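Local coordinates for SA2223 protein (Staphylococcus aureus, PDB 5KCB) that binds the aromatic cation ethidium and probably serves as a small-molecule sensor or binder of the integron-associated effector-binding family, at residues G56-C61 / P132-Y137; G103-A108 / E145-E150. All coordinates share one frame; numbering follows the deposited sequence.

Interaction 1. Residues G56-C61 / P132-Y137; sequences GILGLC and PFFELY. With ET (ethidium), chain B.
L58 fits one methyl branch onto the ring of F134: CD2 lies 3.6 Å from the ring centroid, a CH-pi contact over the face. With CG between its backbone N and carbonyl carbon (chi1 60°), F134 stands its ring off the sheet, and L60 CD2 nears it obliquely from that same side. The other branch of L58 fills the dip beside L136, CD1 to CD1 at 3.8 Å, while L60 runs alongside F134, L60 CG 3.7 Å from F134 CB. Branched leucines suit this face because each can serve two neighbours. The opposite face carries C61, whose CB sits 3.6 Å from F133 CZ, with the sulfur obliquely placed in a sulfur-aromatic contact. G59 has no side chain, which suits a place over which E135 and Y137 lean. Y137 OH donates to E135 OE1 at 2.7 Å, from above the carboxylate plane, and so steadies a buried acid that could favour a cationic guest. Ethidium sets its C9-C10 edge on the face of the Y137 ring, C10 standing 3.6 Å above the ring centre. Between the two layers of side chains the backbones form an antiparallel ladder, with paired bonds at I57/Y137 and G59/E135; at C61/F133 the bond from F133 N is weak. G56, at a positive phi that only glycine takes easily, leads into the first strand. In the six-stranded barrel, strand 69-76 flanks 57-63 and strand 148-155 flanks 133-137, where W152 stacks on F134; helix 107-119 packs on F133, E135 and Y137, and helix 42-49 on I57.

Interaction 2. Residues G103-A108 / E145-E150; sequences GAVPKA and EKYITE. With ET (ethidium), chain B.
The ring of Y147 presents its edge to G103 O and, in its plane, to T149 OG1 and a bound water, while V105 CG2 approaches obliquely, 3.9 Å from CE2. Ethidium is the second flat group: V105 CG1 lies over its face, 3.7 Å from C13, and P106 CB comes to the same face, 3.7 Å from C3. V105 thus divides its two methyls, CG1 anti to the backbone N (chi1 174°) for the ligand and CG2 for Y147 and T149, a task suited to a beta-branched residue. The cis peptide before P106 bends the chain just ahead of helix 107-119; A108 N, near the helix start, bonds back to A104 O in the preceding loop. This is the connection between strand 87-102 and that helix, clasped against the loop that enters strand 148-155; the two strands are antiparallel neighbours in the barrel. The clasp is a backbone bond from G103 N to Y147 O, 2.9 Å. Glycine suits this place: at phi 150° a CB would jam against the preceding carbonyl O, and it would clash with A108 CB. E145 packs nearby, its CG 4.0 Å from G103 CA. The water extends the link: it donates to G103 O at 3.0 Å and also hydrogen-bonds T149 OG1 at 2.8 Å, tying a backbone carbonyl to a buried hydroxyl. At the far end of Y147, the hydroxyl bonds to the backbone O of Q138.

How the interactions relate
The centres of interactions 1 and 2 lie about 14 Å apart, the first at the centre of the molecule and the second towards its periphery. Their segments alternate in sequence, 56-61, 103-108, 132-137, then 145-150, so the two contacts interlock along the chain. Strands 133-137 and 148-155 are neighbours in one antiparallel sheet, joined where L136 N probably bonds to E150 O at 2.8 Å, and Y137 packs against T149. Helix 107-119, which begins in interaction 2, leads on toward strand 133-137 of interaction 1. Both contacts reach ethidium, so the binding pocket is assembled from sheet and loop together, consistent with an effector-binding role.

Interaction 1. Residues G56-C61 / P132-Y137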
ATOM      1  N   GLY A  56       0.615  -2.970  10.934  1.00 47.34           N
ATOM      2  CA  GLY A  56       1.405  -1.906  10.374  1.00 42.77           C
ATOM      3  C   GLY A  56       0.588  -0.752   9.853  1.00 39.49           C
ATOM      4  O   GLY A  56      -0.586  -0.612  10.136  1.00 39.50           O
ATOM      5  N   ILE A  57       1.253   0.080   9.078  1.00 36.47           N
ATOM      6  CA  ILE A  57       0.655   1.242   8.482  1.00 33.79           C
ATOM      7  C   ILE A  57       0.726   1.018   6.999  1.00 31.18           C
ATOM      8  O   ILE A  57       1.688   0.491   6.507  1.00 31.13           O
ATOM      9  CB  ILE A  57       1.422   2.516   8.818  1.00 35.96           C
ATOM     10  CG1 ILE A  57       1.512   2.706  10.315  1.00 43.88           C
ATOM     11  CG2 ILE A  57       0.742   3.709   8.198  1.00 31.60           C
ATOM     12  CD1 ILE A  57       2.612   3.646  10.722  1.00 49.53           C
ATOM     13  N   LEU A  58      -0.301   1.420   6.291  1.00 28.34           N
ATOM     14  CA  LEU A  58      -0.333   1.229   4.868  1.00 28.19           C
ATOM     15  C   LEU A  58      -0.163   2.500   4.072  1.00 27.33           C
ATOM     16  O   LEU A  58      -0.663   3.533   4.440  1.00 26.95           O
ATOM     17  CB  LEU A  58      -1.666   0.630   4.461  1.00 30.01           C
ATOM     18  CG  LEU A  58      -1.996  -0.816   4.759  1.00 32.82           C
ATOM     19  CD1 LEU A  58      -2.508  -0.949   6.161  1.00 34.13           C
ATOM     20  CD2 LEU A  58      -3.028  -1.330   3.785  1.00 33.62           C
ATOM     21  N   GLY A  59       0.561   2.391   2.974  1.00 26.35           N
ATOM     22  CA  GLY A  59       0.725   3.474   2.036  1.00 26.31           C
ATOM     23  C   GLY A  59       0.080   2.984   0.755  1.00 26.74           C
ATOM     24  O   GLY A  59       0.678   2.242   0.013  1.00 26.02           O
ATOM     25  N   LEU A  60      -1.137   3.422   0.488  1.00 27.05           N
ATOM     26  CA  LEU A  60      -1.869   2.970  -0.680  1.00 26.33           C
ATOM     27  C   LEU A  60      -1.877   3.922  -1.840  1.00 24.95           C
ATOM     28  O   LEU A  60      -2.143   5.088  -1.679  1.00 23.93           O
ATOM     29  CB  LEU A  60      -3.330   2.681  -0.344  1.00 25.71           C
ATOM     30  CG  LEU A  60      -3.670   1.744   0.800  1.00 26.73           C
ATOM     31  CD1 LEU A  60      -3.996   2.526   2.050  1.00 27.67           C
ATOM     32  CD2 LEU A  60      -4.821   0.823   0.448  1.00 27.20           C
ATOM     33  N   CYS A  61      -1.597   3.388  -3.012  1.00 23.87           N
ATOM     34  CA  CYS A  61      -1.647   4.159  -4.232  1.00 24.38           C
ATOM     35  C   CYS A  61      -3.013   3.846  -4.821  1.00 24.32           C
ATOM     36  O   CYS A  61      -3.322   2.711  -5.087  1.00 24.46           O
ATOM     37  CB  CYS A  61      -0.511   3.797  -5.184  1.00 26.58           C
ATOM     38  SG  CYS A  61       1.136   4.344  -4.675  1.00 40.39           S
ATOM     39  N   PRO A 132      -6.450  -0.534  -5.845  1.00 25.12           N
ATOM     40  CA  PRO A 132      -5.339   0.015  -5.068  1.00 23.99           C
ATOM     41  C   PRO A 132      -4.256  -0.990  -4.742  1.00 22.03           C
ATOM     42  O   PRO A 132      -4.564  -2.096  -4.433  1.00 19.74           O
ATOM     43  CB  PRO A 132      -6.001   0.460  -3.771  1.00 25.63           C
ATOM     44  CG  PRO A 132      -7.436   0.563  -4.065  1.00 27.01           C
ATOM     45  CD  PRO A 132      -7.725  -0.419  -5.139  1.00 26.70           C
ATOM     46  N   PHE A 133      -3.002  -0.582  -4.805  1.00 21.77           N
ATOM     47  CA  PHE A 133      -1.894  -1.433  -4.410  1.00 23.43           C
ATOM     48  C   PHE A 133      -1.204  -0.686  -3.289  1.00 25.48           C
ATOM     49  O   PHE A 133      -1.297   0.521  -3.214  1.00 26.16           O
ATOM     50  CB  PHE A 133      -0.949  -1.806  -5.541  1.00 23.56           C
ATOM     51  CG  PHE A 133      -0.215  -0.660  -6.151  1.00 24.40           C
ATOM     52  CD1 PHE A 133       1.043  -0.342  -5.732  1.00 24.49           C
ATOM     53  CD2 PHE A 133      -0.769   0.067  -7.172  1.00 27.33           C
ATOM     54  CE1 PHE A 133       1.735   0.696  -6.301  1.00 26.14           C
ATOM     55  CE2 PHE A 133      -0.081   1.108  -7.748  1.00 28.49           C
ATOM     56  CZ  PHE A 133       1.172   1.421  -7.307  1.00 27.60           C
ATOM     57  N   PHE A 134      -0.550  -1.403  -2.396  1.00 25.71           N
ATOM     58  CA  PHE A 134       0.058  -0.754  -1.255  1.00 26.73           C
ATOM     59  C   PHE A 134       1.319  -1.341  -0.676  1.00 30.21           C
ATOM     60  O   PHE A 134       1.666  -2.476  -0.910  1.00 30.68           O
ATOM     61  CB  PHE A 134      -0.967  -0.633  -0.132  1.00 27.20           C
ATOM     62  CG  PHE A 134      -1.510  -1.940   0.359  1.00 29.95           C
ATOM     63  CD1 PHE A 134      -0.891  -2.630   1.374  1.00 32.28           C
ATOM     64  CD2 PHE A 134      -2.671  -2.449  -0.156  1.00 31.69           C
ATOM     65  CE1 PHE A 134      -1.404  -3.814   1.845  1.00 33.35           C
ATOM     66  CE2 PHE A 134      -3.191  -3.633   0.312  1.00 33.06           C
ATOM     67  CZ  PHE A 134      -2.552  -4.318   1.310  1.00 33.35           C
ATOM     68  N   GLU A 135       1.975  -0.506   0.114  1.00 33.02           N
ATOM     69  CA  GLU A 135       3.181  -0.841   0.841  1.00 34.18           C
ATOM     70  C   GLU A 135       2.718  -0.975   2.271  1.00 32.59           C
ATOM     71  O   GLU A 135       1.967  -0.155   2.763  1.00 31.72           O
ATOM     72  CB  GLU A 135       4.225   0.264   0.749  1.00 37.87           C
ATOM     73  CG  GLU A 135       4.699   0.588  -0.641  1.00 40.25           C
ATOM     74  CD  GLU A 135       4.968   2.063  -0.851  1.00 45.06           C
ATOM     75  OE1 GLU A 135       5.208   2.796   0.116  1.00 46.06           O
ATOM     76  OE2 GLU A 135       4.939   2.497  -2.006  1.00 47.94           O
ATOM     77  N   LEU A 136       3.150  -2.030   2.928  1.00 31.45           N
ATOM     78  CA  LEU A 136       2.779  -2.250   4.307  1.00 32.54           C
ATOM     79  C   LEU A 136       4.024  -2.132   5.161  1.00 33.69           C
ATOM     80  O   LEU A 136       4.981  -2.841   4.938  1.00 34.56           O
ATOM     81  CB  LEU A 136       2.156  -3.619   4.471  1.00 33.33           C
ATOM     82  CG  LEU A 136       1.734  -3.993   5.870  1.00 37.64           C
ATOM     83  CD1 LEU A 136       0.539  -3.189   6.306  1.00 38.37           C
ATOM     84  CD2 LEU A 136       1.418  -5.462   5.913  1.00 38.20           C
ATOM     85  N   TYR A 137       3.999  -1.219   6.126  1.00 35.15           N
ATOM     86  CA  TYR A 137       5.144  -0.988   7.003  1.00 38.26           C
ATOM     87  C   TYR A 137       4.932  -1.482   8.422  1.00 43.44           C
ATOM     88  O   TYR A 137       4.183  -0.914   9.184  1.00 41.43           O
ATOM     89  CB  TYR A 137       5.473   0.501   7.025  1.00 37.97           C
ATOM     90  CG  TYR A 137       5.891   1.025   5.691  1.00 37.04           C
ATOM     91  CD1 TYR A 137       7.178   0.890   5.260  1.00 38.06           C
ATOM     92  CD2 TYR A 137       4.989   1.621   4.848  1.00 36.40           C
ATOM     93  CE1 TYR A 137       7.570   1.345   4.036  1.00 38.55           C
ATOM     94  CE2 TYR A 137       5.373   2.082   3.616  1.00 37.35           C
ATOM     95  CZ  TYR A 137       6.670   1.932   3.215  1.00 38.38           C
ATOM     96  OH  TYR A 137       7.086   2.372   2.004  1.00 38.51           O
TER
HETATM   97  C1   ET B 201       7.550   5.844   2.974  1.00131.21           C
HETATM   98  C2   ET B 201       7.739   6.374   1.714  1.00132.59           C
HETATM   99  C3   ET B 201       8.573   7.467   1.530  1.00132.86           C
HETATM  100  C4   ET B 201       9.250   8.060   2.590  1.00131.24           C
HETATM  101  N5   ET B 201       9.788   8.162   4.985  1.00125.54           N
HETATM  102  C6   ET B 201       9.631   7.681   6.243  1.00127.56           C
HETATM  103  C7   ET B 201       8.576   6.008   7.771  1.00123.14           C
HETATM  104  C8   ET B 201       7.743   4.919   7.969  1.00121.28           C
HETATM  105  C9   ET B 201       7.061   4.313   6.926  1.00122.02           C
HETATM  106  C10  ET B 201       7.192   4.783   5.636  1.00123.60           C
HETATM  107  C11  ET B 201       8.743   6.515   6.499  1.00125.50           C
HETATM  108  C12  ET B 201       8.015   5.864   5.399  1.00125.91           C
HETATM  109  C13  ET B 201       8.200   6.411   4.052  1.00128.80           C
HETATM  110  C14  ET B 201       9.096   7.580   3.881  1.00128.73           C
HETATM  111  C15  ET B 201      10.324   8.284   7.424  1.00131.27           C
HETATM  112  C16  ET B 201       9.579   8.929   8.402  1.00132.70           C
HETATM  113  C17  ET B 201      10.204   9.494   9.499  1.00133.85           C
HETATM  114  C18  ET B 201      11.589   9.436   9.628  1.00134.47           C
HETATM  115  C19  ET B 201      12.348   8.796   8.654  1.00134.28           C
HETATM  116  C20  ET B 201      11.706   8.212   7.557  1.00133.16           C
HETATM  117  C21  ET B 201      10.652   9.329   4.727  1.00120.34           C
HETATM  118  C22  ET B 201       9.837  10.552   4.365  1.00116.88           C
HETATM  119  N23  ET B 201       8.734   7.957   0.282  1.00133.70           N
HETATM  120  N24  ET B 201       7.588   4.437   9.212  1.00119.60           N

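Interaction 2. Residues G103-A108 / E145-E150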
ATOM      1  N   GLY A 103      15.714  -3.521   3.166  1.00 60.89           N
ATOM      2  CA  GLY A 103      16.590  -2.384   3.128  1.00 62.30           C
ATOM      3  C   GLY A 103      16.030  -1.170   3.803  1.00 61.41           C
ATOM      4  O   GLY A 103      14.962  -1.201   4.373  1.00 57.51           O
ATOM      5  N   ALA A 104      16.804  -0.099   3.742  1.00 65.72           N
ATOM      6  CA  ALA A 104      16.429   1.155   4.351  1.00 68.17           C
ATOM      7  C   ALA A 104      15.352   1.822   3.530  1.00 65.15           C
ATOM      8  O   ALA A 104      15.455   1.911   2.323  1.00 65.67           O
ATOM      9  CB  ALA A 104      17.642   2.064   4.468  1.00 73.05           C
ATOM     10  N   VAL A 105      14.306   2.278   4.192  1.00 61.18           N
ATOM     11  CA  VAL A 105      13.224   2.957   3.524  1.00 55.89           C
ATOM     12  C   VAL A 105      13.696   4.363   3.267  1.00 55.18           C
ATOM     13  O   VAL A 105      14.392   4.889   4.108  1.00 57.39           O
ATOM     14  CB  VAL A 105      11.993   3.027   4.418  1.00 55.40           C
ATOM     15  CG1 VAL A 105      10.901   3.864   3.796  1.00 54.16           C
ATOM     16  CG2 VAL A 105      11.496   1.639   4.757  1.00 54.71           C
ATOM     17  N   PRO A 106      13.341   4.952   2.137  1.00 51.58           N
ATOM     18  CA  PRO A 106      12.506   4.305   1.130  1.00 49.39           C
ATOM     19  C   PRO A 106      13.233   3.809  -0.101  1.00 50.75           C
ATOM     20  O   PRO A 106      12.578   3.295  -0.985  1.00 49.75           O
ATOM     21  CB  PRO A 106      11.605   5.442   0.695  1.00 47.82           C
ATOM     22  CG  PRO A 106      12.494   6.617   0.780  1.00 49.29           C
ATOM     23  CD  PRO A 106      13.216   6.409   2.066  1.00 51.22           C
ATOM     24  N   LYS A 107      14.546   3.951  -0.163  1.00 53.09           N
ATOM     25  CA  LYS A 107      15.282   3.563  -1.349  1.00 54.52           C
ATOM     26  C   LYS A 107      15.112   2.094  -1.657  1.00 50.56           C
ATOM     27  O   LYS A 107      14.999   1.723  -2.804  1.00 48.45           O
ATOM     28  CB  LYS A 107      16.766   3.886  -1.187  1.00 61.91           C
ATOM     29  CG  LYS A 107      17.515   4.201  -2.469  1.00 67.01           C
ATOM     30  CD  LYS A 107      17.209   5.607  -2.962  1.00 68.99           C
ATOM     31  CE  LYS A 107      18.358   6.180  -3.778  1.00 71.61           C
ATOM     32  NZ  LYS A 107      19.204   7.120  -3.000  1.00 74.85           N
ATOM     33  N   ALA A 108      15.108   1.262  -0.631  1.00 49.78           N
ATOM     34  CA  ALA A 108      14.947  -0.162  -0.832  1.00 48.88           C
ATOM     35  C   ALA A 108      13.583  -0.433  -1.428  1.00 49.37           C
ATOM     36  O   ALA A 108      13.439  -1.300  -2.260  1.00 50.48           O
ATOM     37  CB  ALA A 108      15.139  -0.922   0.462  1.00 47.96           C
ATOM     38  N   GLU A 145      19.075  -2.035   7.347  1.00 81.91           N
ATOM     39  CA  GLU A 145      19.134  -2.594   6.025  1.00 81.50           C
ATOM     40  C   GLU A 145      18.638  -4.041   6.048  1.00 75.47           C
ATOM     41  O   GLU A 145      18.753  -4.768   5.075  1.00 73.64           O
ATOM     42  CB  GLU A 145      20.532  -2.441   5.436  1.00 90.15           C
ATOM     43  CG  GLU A 145      20.558  -2.386   3.918  1.00 93.46           C
ATOM     44  CD  GLU A 145      20.548  -3.775   3.321  1.00 94.72           C
ATOM     45  OE1 GLU A 145      21.067  -4.687   4.001  1.00 96.59           O
ATOM     46  OE2 GLU A 145      20.020  -3.964   2.204  1.00 93.44           O
ATOM     47  N   LYS A 146      18.080  -4.420   7.182  1.00 72.41           N
ATOM     48  CA  LYS A 146      17.470  -5.716   7.344  1.00 68.28           C
ATOM     49  C   LYS A 146      15.949  -5.531   7.452  1.00 63.17           C
ATOM     50  O   LYS A 146      15.223  -6.504   7.600  1.00 62.83           O
ATOM     51  CB  LYS A 146      18.017  -6.446   8.575  1.00 70.26           C
ATOM     52  CG  LYS A 146      19.307  -7.212   8.319  1.00 71.92           C
ATOM     53  CD  LYS A 146      19.751  -8.012   9.528  1.00 74.63           C
ATOM     54  CE  LYS A 146      20.461  -7.143  10.550  1.00 77.03           C
ATOM     55  NZ  LYS A 146      20.913  -7.905  11.745  1.00 79.83           N
ATOM     56  N   TYR A 147      15.492  -4.288   7.391  1.00 59.39           N
ATOM     57  CA  TYR A 147      14.072  -3.991   7.472  1.00 54.92           C
ATOM     58  C   TYR A 147      13.308  -4.479   6.257  1.00 52.29           C
ATOM     59  O   TYR A 147      13.776  -4.387   5.137  1.00 51.30           O
ATOM     60  CB  TYR A 147      13.831  -2.502   7.618  1.00 54.21           C
ATOM     61  CG  TYR A 147      12.378  -2.163   7.739  1.00 52.61           C
ATOM     62  CD1 TYR A 147      11.750  -2.198   8.953  1.00 50.24           C
ATOM     63  CD2 TYR A 147      11.628  -1.823   6.633  1.00 54.74           C
ATOM     64  CE1 TYR A 147      10.415  -1.895   9.076  1.00 49.15           C
ATOM     65  CE2 TYR A 147      10.296  -1.515   6.750  1.00 53.92           C
ATOM     66  CZ  TYR A 147       9.692  -1.558   7.973  1.00 50.81           C
ATOM     67  OH  TYR A 147       8.366  -1.255   8.107  1.00 49.63           O
ATOM     68  N   ILE A 148      12.117  -4.992   6.496  1.00 51.56           N
ATOM     69  CA  ILE A 148      11.301  -5.505   5.421  1.00 48.75           C
ATOM     70  C   ILE A 148       9.992  -4.755   5.245  1.00 47.79           C
ATOM     71  O   ILE A 148       9.199  -4.609   6.160  1.00 47.34           O
ATOM     72  CB  ILE A 148      11.042  -7.003   5.636  1.00 58.96           C
ATOM     73  CG1 ILE A 148      12.331  -7.780   5.428  1.00 61.16           C
ATOM     74  CG2 ILE A 148      10.003  -7.547   4.680  1.00 54.79           C
ATOM     75  CD1 ILE A 148      12.255  -9.193   5.935  1.00 61.93           C
ATOM     76  N   THR A 149       9.800  -4.296   4.021  1.00 46.79           N
ATOM     77  CA  THR A 149       8.602  -3.601   3.617  1.00 44.09           C
ATOM     78  C   THR A 149       7.894  -4.559   2.680  1.00 42.86           C
ATOM     79  O   THR A 149       8.521  -5.158   1.831  1.00 44.31           O
ATOM     80  CB  THR A 149       8.914  -2.323   2.851  1.00 42.02           C
ATOM     81  OG1 THR A 149       9.679  -1.447   3.671  1.00 44.61           O
ATOM     82  CG2 THR A 149       7.647  -1.640   2.445  1.00 38.34           C
ATOM     83  N   GLU A 150       6.594  -4.707   2.843  1.00 41.33           N
ATOM     84  CA  GLU A 150       5.823  -5.599   2.002  1.00 40.27           C
ATOM     85  C   GLU A 150       5.085  -4.807   0.956  1.00 35.62           C
ATOM     86  O   GLU A 150       4.532  -3.769   1.249  1.00 35.69           O
ATOM     87  CB  GLU A 150       4.802  -6.386   2.808  1.00 41.94           C
ATOM     88  CG  GLU A 150       5.342  -7.593   3.548  1.00 43.88           C
ATOM     89  CD  GLU A 150       4.273  -8.322   4.321  1.00 43.67           C
ATOM     90  OE1 GLU A 150       3.110  -7.951   4.222  1.00 41.56           O
ATOM     91  OE2 GLU A 150       4.596  -9.267   5.039  1.00 45.88           O
TER
HETATM   92  C1   ET B 201       7.550   5.844   2.974  1.00131.21           C
HETATM   93  C2   ET B 201       7.739   6.374   1.714  1.00132.59           C
HETATM   94  C3   ET B 201       8.573   7.467   1.530  1.00132.86           C
HETATM   95  C4   ET B 201       9.250   8.060   2.590  1.00131.24           C
HETATM   96  N5   ET B 201       9.788   8.162   4.985  1.00125.54           N
HETATM   97  C6   ET B 201       9.631   7.681   6.243  1.00127.56           C
HETATM   98  C7   ET B 201       8.576   6.008   7.771  1.00123.14           C
HETATM   99  C8   ET B 201       7.743   4.919   7.969  1.00121.28           C
HETATM  100  C9   ET B 201       7.061   4.313   6.926  1.00122.02           C
HETATM  101  C10  ET B 201       7.192   4.783   5.636  1.00123.60           C
HETATM  102  C11  ET B 201       8.743   6.515   6.499  1.00125.50           C
HETATM  103  C12  ET B 201       8.015   5.864   5.399  1.00125.91           C
HETATM  104  C13  ET B 201       8.200   6.411   4.052  1.00128.80           C
HETATM  105  C14  ET B 201       9.096   7.580   3.881  1.00128.73           C
HETATM  106  C15  ET B 201      10.324   8.284   7.424  1.00131.27           C
HETATM  107  C16  ET B 201       9.579   8.929   8.402  1.00132.70           C
HETATM  108  C17  ET B 201      10.204   9.494   9.499  1.00133.85           C
HETATM  109  C18  ET B 201      11.589   9.436   9.628  1.00134.47           C
HETATM  110  C19  ET B 201      12.348   8.796   8.654  1.00134.28           C
HETATM  111  C20  ET B 201      11.706   8.212   7.557  1.00133.16           C
HETATM  112  C21  ET B 201      10.652   9.329   4.727  1.00120.34           C
HETATM  113  C22  ET B 201       9.837  10.552   4.365  1.00116.88           C
HETATM  114  N23  ET B 201       8.734   7.957   0.282  1.00133.70           N
HETATM  115  N24  ET B 201       7.588   4.437   9.212  1.00119.60           N
HETATM  116  O   HOH W   1      12.369  -1.976   3.089  1.00 35.55           O